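Local coordinates for protein putative L-alanine-DL-glutamate epimerase (Burkholderia xenovorans, PDB 3GO2) that probably catalyses racemisation or epimerisation, as a magnesium-binding member of the mandelate racemase/muconate lactonizing enzyme family, at residues V119-S124 with M342-D347; Y321-T326 with H358-Q363; A289-I294 with I313-H318. All coordinates share one frame; numbering follows the deposited sequence.

How the contacts relate
Contacts 1 and 3 lie in the barrel of the enolase-like fold, an example of strand pairing that builds and closes a barrel. The segments run 119-124, 289-294, 313-318, 321-326, 342-347 and 358-363: contact 3 falls wholly between the halves of contact 1, while contacts 1 and 2 interleave. Contact 1 closes the barrel, first strand to last; contact 3, about 13 Å away between centres, joins the sixth and seventh. They touch through Glu343 and His318, toward the C-terminal strand ends near bound magnesium. Contact 2, centred about 10 Å from contact 1 and 17 Å from contact 3, packs the C-terminal chain on barrel helix 323-335; contacts 1 and 2 reach the same small sheet. Thr344-Tyr362 and Asp292-Tyr321 link neighbours.

Contact 1: V119-S124 with M342-D347; sequences VPVYWS and METDID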
loop_
_atom_site.group_PDB
_atom_site.type_symbol
_atom_site.label_atom_id
_atom_site.label_comp_id
_atom_site.label_asym_id
_atom_site.label_seq_id
_atom_site.Cartn_x
_atom_site.Cartn_y
_atom_site.Cartn_z
ATOM N N VAL A 119 -4.778 10.578 -39.914
ATOM C CA VAL A 119 -5.184 10.306 -38.537
ATOM C C VAL A 119 -6.628 9.828 -38.502
ATOM O O VAL A 119 -7.520 10.544 -38.940
ATOM C CB VAL A 119 -5.062 11.617 -37.685
ATOM C CG1 VAL A 119 -5.557 11.382 -36.274
ATOM C CG2 VAL A 119 -3.610 12.133 -37.674
ATOM N N PRO A 120 -6.884 8.620 -37.978
ATOM C CA PRO A 120 -8.292 8.236 -37.870
ATOM C C PRO A 120 -9.001 9.139 -36.877
ATOM O O PRO A 120 -8.439 9.502 -35.830
ATOM C CB PRO A 120 -8.248 6.796 -37.354
ATOM C CG PRO A 120 -6.870 6.335 -37.677
ATOM C CD PRO A 120 -5.991 7.538 -37.531
ATOM N N VAL A 121 -10.220 9.520 -37.241
ATOM C CA VAL A 121 -11.043 10.350 -36.395
ATOM C C VAL A 121 -12.328 9.663 -35.979
ATOM O O VAL A 121 -12.702 8.603 -36.492
ATOM C CB VAL A 121 -11.369 11.733 -37.034
ATOM C CG1 VAL A 121 -10.092 12.498 -37.297
ATOM C CG2 VAL A 121 -12.212 11.592 -38.303
ATOM N N TYR A 122 -12.977 10.267 -34.997
ATOM C CA TYR A 122 -14.387 10.006 -34.732
ATOM C C TYR A 122 -15.159 11.307 -34.884
ATOM O O TYR A 122 -14.641 12.387 -34.585
ATOM C CB TYR A 122 -14.609 9.358 -33.358
ATOM C CG TYR A 122 -14.341 10.174 -32.094
ATOM C CD1 TYR A 122 -15.333 10.974 -31.528
ATOM C CD2 TYR A 122 -13.109 10.116 -31.456
ATOM C CE1 TYR A 122 -15.109 11.697 -30.372
ATOM C CE2 TYR A 122 -12.885 10.822 -30.278
ATOM C CZ TYR A 122 -13.881 11.596 -29.737
ATOM O OH TYR A 122 -13.637 12.309 -28.574
ATOM N N TRP A 123 -16.372 11.199 -35.416
ATOM C CA TRP A 123 -17.267 12.319 -35.580
ATOM C C TRP A 123 -17.953 12.545 -34.234
ATOM O O TRP A 123 -18.816 11.748 -33.808
ATOM C CB TRP A 123 -18.274 12.003 -36.710
ATOM C CG TRP A 123 -19.375 12.986 -36.940
ATOM C CD1 TRP A 123 -19.758 14.030 -36.141
ATOM C CD2 TRP A 123 -20.279 12.995 -38.059
ATOM N NE1 TRP A 123 -20.843 14.672 -36.686
ATOM C CE2 TRP A 123 -21.184 14.053 -37.860
ATOM C CE3 TRP A 123 -20.403 12.201 -39.204
ATOM C CZ2 TRP A 123 -22.210 14.360 -38.785
ATOM C CZ3 TRP A 123 -21.416 12.504 -40.117
ATOM C CH2 TRP A 123 -22.295 13.568 -39.900
ATOM N N SER A 124 -17.541 13.621 -33.575
ATOM C CA SER A 124 -17.988 13.918 -32.213
ATOM C C SER A 124 -19.281 14.713 -32.168
ATOM O O SER A 124 -19.730 15.252 -33.187
ATOM C CB SER A 124 -16.859 14.629 -31.476
ATOM O OG SER A 124 -17.042 14.593 -30.068
ATOM N N MET A 342 -8.490 10.463 -32.970
ATOM C CA MET A 342 -8.638 11.925 -32.827
ATOM C C MET A 342 -10.103 12.356 -32.950
ATOM O O MET A 342 -10.813 11.984 -33.877
ATOM C CB MET A 342 -7.775 12.721 -33.832
ATOM C CG MET A 342 -7.977 14.267 -33.782
ATOM S SD MET A 342 -6.648 15.122 -34.694
ATOM C CE MET A 342 -7.600 16.631 -35.116
ATOM N N GLU A 343 -10.551 13.133 -31.980
ATOM C CA GLU A 343 -11.866 13.749 -32.019
ATOM C C GLU A 343 -11.956 14.830 -33.077
ATOM O O GLU A 343 -11.046 15.602 -33.239
ATOM C CB GLU A 343 -12.135 14.420 -30.657
ATOM C CG GLU A 343 -13.542 15.006 -30.537
ATOM C CD GLU A 343 -13.818 15.621 -29.182
ATOM O OE1 GLU A 343 -12.845 15.958 -28.463
ATOM O OE2 GLU A 343 -15.016 15.761 -28.846
ATOM N N THR A 344 -13.093 14.934 -33.754
ATOM C CA THR A 344 -13.358 16.144 -34.537
ATOM C C THR A 344 -14.866 16.314 -34.678
ATOM O O THR A 344 -15.596 15.330 -34.649
ATOM C CB THR A 344 -12.656 16.096 -35.921
ATOM O OG1 THR A 344 -12.572 17.408 -36.459
ATOM C CG2 THR A 344 -13.400 15.180 -36.896
ATOM N N ASP A 345 -15.318 17.548 -34.827
ATOM C CA ASP A 345 -16.737 17.815 -35.122
ATOM C C ASP A 345 -16.859 17.912 -36.623
ATOM O O ASP A 345 -16.155 18.695 -37.283
ATOM C CB ASP A 345 -17.201 19.116 -34.458
ATOM C CG ASP A 345 -17.383 18.976 -32.954
ATOM O OD1 ASP A 345 -17.701 17.864 -32.473
ATOM O OD2 ASP A 345 -17.256 19.997 -32.241
ATOM N N ILE A 346 -17.750 17.113 -37.186
ATOM C CA ILE A 346 -17.974 17.134 -38.625
ATOM C C ILE A 346 -19.094 18.135 -38.973
ATOM O O ILE A 346 -19.132 18.659 -40.100
ATOM C CB ILE A 346 -18.232 15.692 -39.144
ATOM C CG1 ILE A 346 -16.947 14.850 -39.066
ATOM C CG2 ILE A 346 -18.762 15.695 -40.564
ATOM C CD1 ILE A 346 -15.727 15.437 -39.793
ATOM N N ASP A 347 -19.980 18.404 -38.014
ATOM C CA ASP A 347 -20.975 19.479 -38.132
ATOM C C ASP A 347 -20.263 20.824 -37.975
ATOM O O ASP A 347 -19.654 21.099 -36.927
ATOM C CB ASP A 347 -22.082 19.341 -37.094
ATOM C CG ASP A 347 -22.858 18.032 -37.219
ATOM O OD1 ASP A 347 -23.602 17.881 -38.219
ATOM O OD2 ASP A 347 -22.710 17.165 -36.312
HETATM O O HOH W 1 -20.088 17.322 -35.054
#
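Ile346 lies on one face of the Trp123 indole, its CB 3.5 Å from the centroid of the five-membered ring and almost on the ring normal. At the indole edge, Trp123 NE1 donates to Asp347 OD2 at 3.1 Å; the acceptor lies in the ring plane, yet the N-H reaches OD2 from above the carboxylate plane, and the two planes are 62° apart. A water joins Asp347 OD2 to Ser124 O, and Arg130 forms a salt bridge with Asp347 OD1.

On the Tyr122 ring, Glu343 CA sits over one face toward the rim, 3.8 Å from the centroid, and the Trp243 ring meets the phenol at about 80°. Glu343 has CG anti to its backbone N (chi1 -175°), and its chain continues extended past the phenol. Its OE2 accepts from Ser124 OG at 2.6 Å through the anti lone pair. OE1 is held by the backbone N of Asn319, and Tyr122 OH by Lys163, which binds 2-oxoglutarate in another structure of this protein.

Backbone hydrogen bonds of a parallel strand pair link Pro120 through Ser124 to Met342 through Thr344, the shortest being Ser124 N to Thr344 O at 2.8 Å. This pairing of first and last strands closes the (β/α)7β barrel. Helix 323-335 packs against Val119, Met342 and Thr344, strand 366-368 pairs antiparallel with 118-123, its Leu367 touching Val121 and Met342, and strand 161-168 borders Tyr122 and Ser124.

Contact 2: Y321-T326 with H358-Q363; sequences YGHLCT and HAPEYQ
His323 and Pro360 form the tight half of this contact, which joins the start of helix 323-335, a barrel helix of the enolase-type (β/α)7β domain, to the chain that runs on past the last barrel strand. Pro360 CD stands over the centre of the His323 imidazole, 3.3 Å from its centroid and 14° off the ring normal, a CH-pi arrangement. As CD is bonded to the proline nitrogen, its hydrogens are probably somewhat polarised, which would suit them to a ring face. The histidine CG is anti to its own carbonyl carbon (chi1 -74°), and Asp353 takes a hydrogen bond from His323 NE2, which helps fix the rotation of the ring.

Packing is looser at the residues just before the proline. Ala359 CB approaches His323 NE2 to 3.9 Å, and His358, partly exposed, offers the imidazole little more than its carbonyl oxygen, at 4.2 Å from His323 CD2; that oxygen has its hydrogen bond from Thr377. Ala359 is partly exposed too, so this flank lies near the surface, whereas His323 and Thr326 are buried; Pro360 is also partly exposed, although packed tightly on the ring.

One turn further along the helix, which Gly322 precedes as N-cap, Thr326 adds a second, lighter meeting. Its OG1 bonds to Asn319, while CG2, anti to the backbone N, touches Pro360 CG at 4.0 Å. Tyr362 comes tip to tip with the same methyl: Thr326 CG2 and Tyr362 OH stand 3.9 Å apart, the hydroxyl being hydrogen-bonded to Thr344 OG1.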
loop_
_atom_site.group_PDB
_atom_site.type_symbol
_atom_site.label_atom_id
_atom_site.label_comp_id
_atom_site.label_asym_id
_atom_site.label_seq_id
_atom_site.Cartn_x
_atom_site.Cartn_y
_atom_site.Cartn_z
ATOM N N TYR A 321 -13.653 22.531 -31.365
ATOM C CA TYR A 321 -13.670 23.966 -31.531
ATOM C C TYR A 321 -13.605 24.264 -33.039
ATOM O O TYR A 321 -14.187 23.534 -33.854
ATOM C CB TYR A 321 -12.460 24.548 -30.802
ATOM C CG TYR A 321 -12.174 23.992 -29.403
ATOM C CD1 TYR A 321 -12.831 24.513 -28.291
ATOM C CD2 TYR A 321 -11.200 22.982 -29.201
ATOM C CE1 TYR A 321 -12.548 24.040 -26.965
ATOM C CE2 TYR A 321 -10.909 22.473 -27.891
ATOM C CZ TYR A 321 -11.590 23.026 -26.781
ATOM O OH TYR A 321 -11.326 22.591 -25.481
ATOM N N GLY A 322 -12.880 25.311 -33.425
ATOM C CA GLY A 322 -12.793 25.703 -34.827
ATOM C C GLY A 322 -11.706 24.982 -35.603
ATOM O O GLY A 322 -10.990 24.118 -35.075
ATOM N N HIS A 323 -11.561 25.351 -36.876
ATOM C CA HIS A 323 -10.576 24.672 -37.736
ATOM C C HIS A 323 -9.160 24.805 -37.233
ATOM O O HIS A 323 -8.367 23.902 -37.422
ATOM C CB HIS A 323 -10.599 25.199 -39.180
ATOM C CG HIS A 323 -11.776 24.748 -39.980
ATOM N ND1 HIS A 323 -12.536 23.643 -39.657
ATOM C CD2 HIS A 323 -12.316 25.260 -41.116
ATOM C CE1 HIS A 323 -13.480 23.485 -40.566
ATOM N NE2 HIS A 323 -13.370 24.455 -41.461
ATOM N N LEU A 324 -8.793 25.938 -36.644
ATOM C CA LEU A 324 -7.414 26.072 -36.163
ATOM C C LEU A 324 -7.117 25.063 -35.042
ATOM O O LEU A 324 -6.042 24.453 -35.025
ATOM C CB LEU A 324 -7.089 27.500 -35.753
ATOM C CG LEU A 324 -5.698 27.747 -35.174
ATOM C CD1 LEU A 324 -4.601 27.185 -36.076
ATOM C CD2 LEU A 324 -5.467 29.238 -34.938
ATOM N N CYS A 325 -8.057 24.862 -34.132
ATOM C CA CYS A 325 -7.880 23.816 -33.112
ATOM C C CYS A 325 -7.699 22.449 -33.748
ATOM O O CYS A 325 -6.891 21.649 -33.271
ATOM C CB CYS A 325 -9.035 23.779 -32.133
ATOM S SG CYS A 325 -9.038 25.195 -31.003
ATOM N N THR A 326 -8.442 22.167 -34.815
ATOM C CA THR A 326 -8.288 20.879 -35.491
ATOM C C THR A 326 -6.891 20.734 -36.055
ATOM O O THR A 326 -6.266 19.654 -35.935
ATOM C CB THR A 326 -9.343 20.696 -36.613
ATOM O OG1 THR A 326 -10.646 20.667 -36.030
ATOM C CG2 THR A 326 -9.117 19.384 -37.371
ATOM N N HIS A 358 -7.398 27.813 -44.564
ATOM C CA HIS A 358 -7.535 26.406 -44.985
ATOM C C HIS A 358 -8.450 25.611 -44.082
ATOM O O HIS A 358 -8.505 25.828 -42.869
ATOM C CB HIS A 358 -6.161 25.714 -44.981
ATOM C CG HIS A 358 -5.167 26.372 -45.878
ATOM N ND1 HIS A 358 -5.165 26.178 -47.248
ATOM C CD2 HIS A 358 -4.153 27.227 -45.613
ATOM C CE1 HIS A 358 -4.185 26.890 -47.781
ATOM N NE2 HIS A 358 -3.546 27.524 -46.813
ATOM N N ALA A 359 -9.166 24.670 -44.684
ATOM C CA ALA A 359 -10.059 23.780 -43.972
ATOM C C ALA A 359 -9.443 22.387 -43.902
ATOM O O ALA A 359 -8.779 21.939 -44.839
ATOM C CB ALA A 359 -11.425 23.709 -44.710
ATOM N N PRO A 360 -9.704 21.664 -42.814
ATOM C CA PRO A 360 -9.250 20.289 -42.737
ATOM C C PRO A 360 -9.874 19.421 -43.812
ATOM O O PRO A 360 -11.025 19.635 -44.194
ATOM C CB PRO A 360 -9.731 19.799 -41.364
ATOM C CG PRO A 360 -10.504 20.864 -40.800
ATOM C CD PRO A 360 -10.455 22.085 -41.624
ATOM N N GLU A 361 -9.092 18.452 -44.279
ATOM C CA GLU A 361 -9.511 17.532 -45.321
ATOM C C GLU A 361 -9.615 16.127 -44.760
ATOM O O GLU A 361 -8.670 15.633 -44.162
ATOM C CB GLU A 361 -8.528 17.564 -46.488
ATOM C CG GLU A 361 -8.486 18.919 -47.216
ATOM C CD GLU A 361 -7.450 18.988 -48.354
ATOM O OE1 GLU A 361 -6.742 17.983 -48.610
ATOM O OE2 GLU A 361 -7.349 20.062 -48.988
ATOM N N TYR A 362 -10.773 15.497 -44.959
ATOM C CA TYR A 362 -10.987 14.113 -44.533
ATOM C C TYR A 362 -11.145 13.223 -45.764
ATOM O O TYR A 362 -11.703 13.657 -46.773
ATOM C CB TYR A 362 -12.231 13.991 -43.661
ATOM C CG TYR A 362 -12.170 14.905 -42.461
ATOM C CD1 TYR A 362 -11.488 14.516 -41.307
ATOM C CD2 TYR A 362 -12.787 16.132 -42.472
ATOM C CE1 TYR A 362 -11.405 15.360 -40.210
ATOM C CE2 TYR A 362 -12.715 16.995 -41.374
ATOM C CZ TYR A 362 -12.028 16.588 -40.231
ATOM O OH TYR A 362 -11.934 17.444 -39.155
ATOM N N GLN A 363 -10.635 12.021 -45.659
ATOM C CA GLN A 363 -10.796 10.997 -46.691
ATOM C C GLN A 363 -10.907 9.641 -46.025
ATOM O O GLN A 363 -10.065 9.284 -45.206
ATOM C CB GLN A 363 -9.598 11.039 -47.641
ATOM C CG GLN A 363 -9.642 10.026 -48.796
ATOM C CD GLN A 363 -8.350 10.048 -49.626
ATOM O OE1 GLN A 363 -7.691 11.092 -49.759
ATOM N NE2 GLN A 363 -7.965 8.888 -50.154
#

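Contact 3: A289-I294 with I313-H318; sequences AIVDTI and INVAPH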
loop_
_atom_site.group_PDB
_atom_site.type_symbol
_atom_site.label_atom_id
_atom_site.label_comp_id
_atom_site.label_asym_id
_atom_site.label_seq_id
_atom_site.Cartn_x
_atom_site.Cartn_y
_atom_site.Cartn_z
ATOM N N ALA A 289 -6.342 8.048 -22.234
ATOM C CA ALA A 289 -6.220 9.388 -21.685
ATOM C C ALA A 289 -6.490 10.429 -22.752
ATOM O O ALA A 289 -5.806 10.455 -23.780
ATOM C CB ALA A 289 -4.848 9.591 -21.023
ATOM N N ILE A 290 -7.528 11.238 -22.545
ATOM C CA ILE A 290 -7.833 12.351 -23.429
ATOM C C ILE A 290 -7.001 13.551 -22.996
ATOM O O ILE A 290 -7.001 13.904 -21.813
ATOM C CB ILE A 290 -9.333 12.670 -23.438
ATOM C CG1 ILE A 290 -10.105 11.430 -23.936
ATOM C CG2 ILE A 290 -9.612 13.871 -24.365
ATOM C CD1 ILE A 290 -11.550 11.433 -23.511
ATOM N N VAL A 291 -6.254 14.138 -23.930
ATOM C CA VAL A 291 -5.365 15.262 -23.626
ATOM C C VAL A 291 -5.882 16.488 -24.357
ATOM O O VAL A 291 -6.070 16.445 -25.566
ATOM C CB VAL A 291 -3.931 14.980 -24.059
ATOM C CG1 VAL A 291 -3.027 16.170 -23.743
ATOM C CG2 VAL A 291 -3.377 13.686 -23.376
ATOM N N ASP A 292 -6.153 17.554 -23.627
ATOM C CA ASP A 292 -6.582 18.804 -24.281
ATOM C C ASP A 292 -5.324 19.643 -24.531
ATOM O O ASP A 292 -4.775 20.259 -23.624
ATOM C CB ASP A 292 -7.638 19.542 -23.478
ATOM C CG ASP A 292 -8.297 20.644 -24.287
ATOM O OD1 ASP A 292 -9.545 20.781 -24.275
ATOM O OD2 ASP A 292 -7.544 21.315 -25.013
ATOM N N THR A 293 -4.848 19.592 -25.772
ATOM C CA THR A 293 -3.639 20.281 -26.168
ATOM C C THR A 293 -3.895 21.764 -26.392
ATOM O O THR A 293 -2.964 22.566 -26.376
ATOM C CB THR A 293 -2.972 19.676 -27.432
ATOM O OG1 THR A 293 -3.607 20.168 -28.613
ATOM C CG2 THR A 293 -2.972 18.146 -27.402
ATOM N N ILE A 294 -5.150 22.123 -26.637
ATOM C CA ILE A 294 -5.553 23.520 -26.758
ATOM C C ILE A 294 -5.406 24.219 -25.385
ATOM O O ILE A 294 -4.885 25.335 -25.274
ATOM C CB ILE A 294 -7.019 23.596 -27.263
ATOM C CG1 ILE A 294 -7.192 22.872 -28.599
ATOM C CG2 ILE A 294 -7.493 25.044 -27.331
ATOM C CD1 ILE A 294 -6.136 23.201 -29.668
ATOM N N ILE A 313 -0.597 3.542 -22.073
ATOM C CA ILE A 313 -1.877 4.165 -22.295
ATOM C C ILE A 313 -1.796 5.011 -23.558
ATOM O O ILE A 313 -0.882 5.810 -23.700
ATOM C CB ILE A 313 -2.232 5.086 -21.087
ATOM C CG1 ILE A 313 -2.394 4.255 -19.815
ATOM C CG2 ILE A 313 -3.482 5.922 -21.369
ATOM C CD1 ILE A 313 -2.508 5.093 -18.545
ATOM N N ASN A 314 -2.741 4.812 -24.476
ATOM C CA ASN A 314 -2.826 5.637 -25.662
ATOM C C ASN A 314 -3.675 6.867 -25.369
ATOM O O ASN A 314 -4.543 6.861 -24.469
ATOM C CB ASN A 314 -3.415 4.828 -26.832
ATOM C CG ASN A 314 -2.426 3.824 -27.387
ATOM O OD1 ASN A 314 -1.269 3.813 -26.990
ATOM N ND2 ASN A 314 -2.889 2.956 -28.297
ATOM N N VAL A 315 -3.414 7.926 -26.135
ATOM C CA VAL A 315 -4.027 9.240 -25.875
ATOM C C VAL A 315 -4.871 9.690 -27.045
ATOM O O VAL A 315 -4.660 9.243 -28.186
ATOM C CB VAL A 315 -2.955 10.312 -25.566
ATOM C CG1 VAL A 315 -2.116 9.899 -24.385
ATOM C CG2 VAL A 315 -2.051 10.554 -26.787
ATOM N N ALA A 316 -5.839 10.551 -26.775
ATOM C CA ALA A 316 -6.677 11.118 -27.833
ATOM C C ALA A 316 -6.811 12.614 -27.583
ATOM O O ALA A 316 -7.114 13.022 -26.477
ATOM C CB ALA A 316 -8.063 10.476 -27.843
ATOM N N PRO A 317 -6.618 13.437 -28.624
ATOM C CA PRO A 317 -6.865 14.871 -28.410
ATOM C C PRO A 317 -8.317 15.228 -28.188
ATOM O O PRO A 317 -9.225 14.569 -28.730
ATOM C CB PRO A 317 -6.408 15.520 -29.725
ATOM C CG PRO A 317 -5.826 14.490 -30.510
ATOM C CD PRO A 317 -6.038 13.159 -29.943
ATOM N N HIS A 318 -8.526 16.259 -27.363
ATOM C CA HIS A 318 -9.819 16.886 -27.178
ATOM C C HIS A 318 -9.929 17.980 -28.244
ATOM O O HIS A 318 -9.135 18.930 -28.284
ATOM C CB HIS A 318 -9.886 17.473 -25.784
ATOM C CG HIS A 318 -11.236 17.948 -25.388
ATOM N ND1 HIS A 318 -11.414 18.883 -24.395
ATOM C CD2 HIS A 318 -12.478 17.575 -25.790
ATOM C CE1 HIS A 318 -12.705 19.064 -24.198
ATOM N NE2 HIS A 318 -13.375 18.299 -25.041
HETATM O O HOH W 2 -6.615 19.001 -27.761
#
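Asp292 OD1 is gripped by two groups, the imidazole of His318 and the hydroxyl of Tyr321. His318 ND1 donates to Asp292 OD1 at 2.7 Å with an N-H...O angle of 135°; the nitrogen approaches from above the carboxylate plane, the oxygen is itself tilted out of the ring plane, and the carboxylate and ring stand nearly perpendicular, 88° apart. In both side chains CG is anti to the backbone N (His318 chi1 -170°), and ND1 and OD1 meet beyond the strand ends. The other carboxylate oxygen, Asp292 OD2, caps the following helix at Trp295 N. His318 also stacks on the ring of Phe320 and touches Glu269, which with Asp219 and Glu245 holds a magnesium ion.

Before this pair in the chain, strands 289-291 and 314-317 run side by side in parallel register. They are neighbours in the (β/α)7β barrel, joined through helix 298-310 in a beta-alpha-beta crossover, and the His-Asp pair at their C-terminal ends is reminiscent of the dyad of mandelate racemase; a similar role here is only inferred.

Four backbone bonds tie the strands, beginning with Ala289 N to Asn314 O at 3.1 Å and ending with His318 N to Val291 O at 3.0 Å. Ile290 and Ala316 share one face, where Ile290 CG2 rests against Ala316 O at 3.4 Å and the isoleucine also nears Glu245. The opposite face carries Ala289, Val291, Val315 and Pro317, with Val291 CG2 against Val315 CB at 4.0 Å, and helices 273-282, 298-310 and 323-335 pack over it. A water accepts a bond from Thr293 N and also lies 2.6 Å from His318 O, while Asn314 bonds to Asn190 of the second subunit.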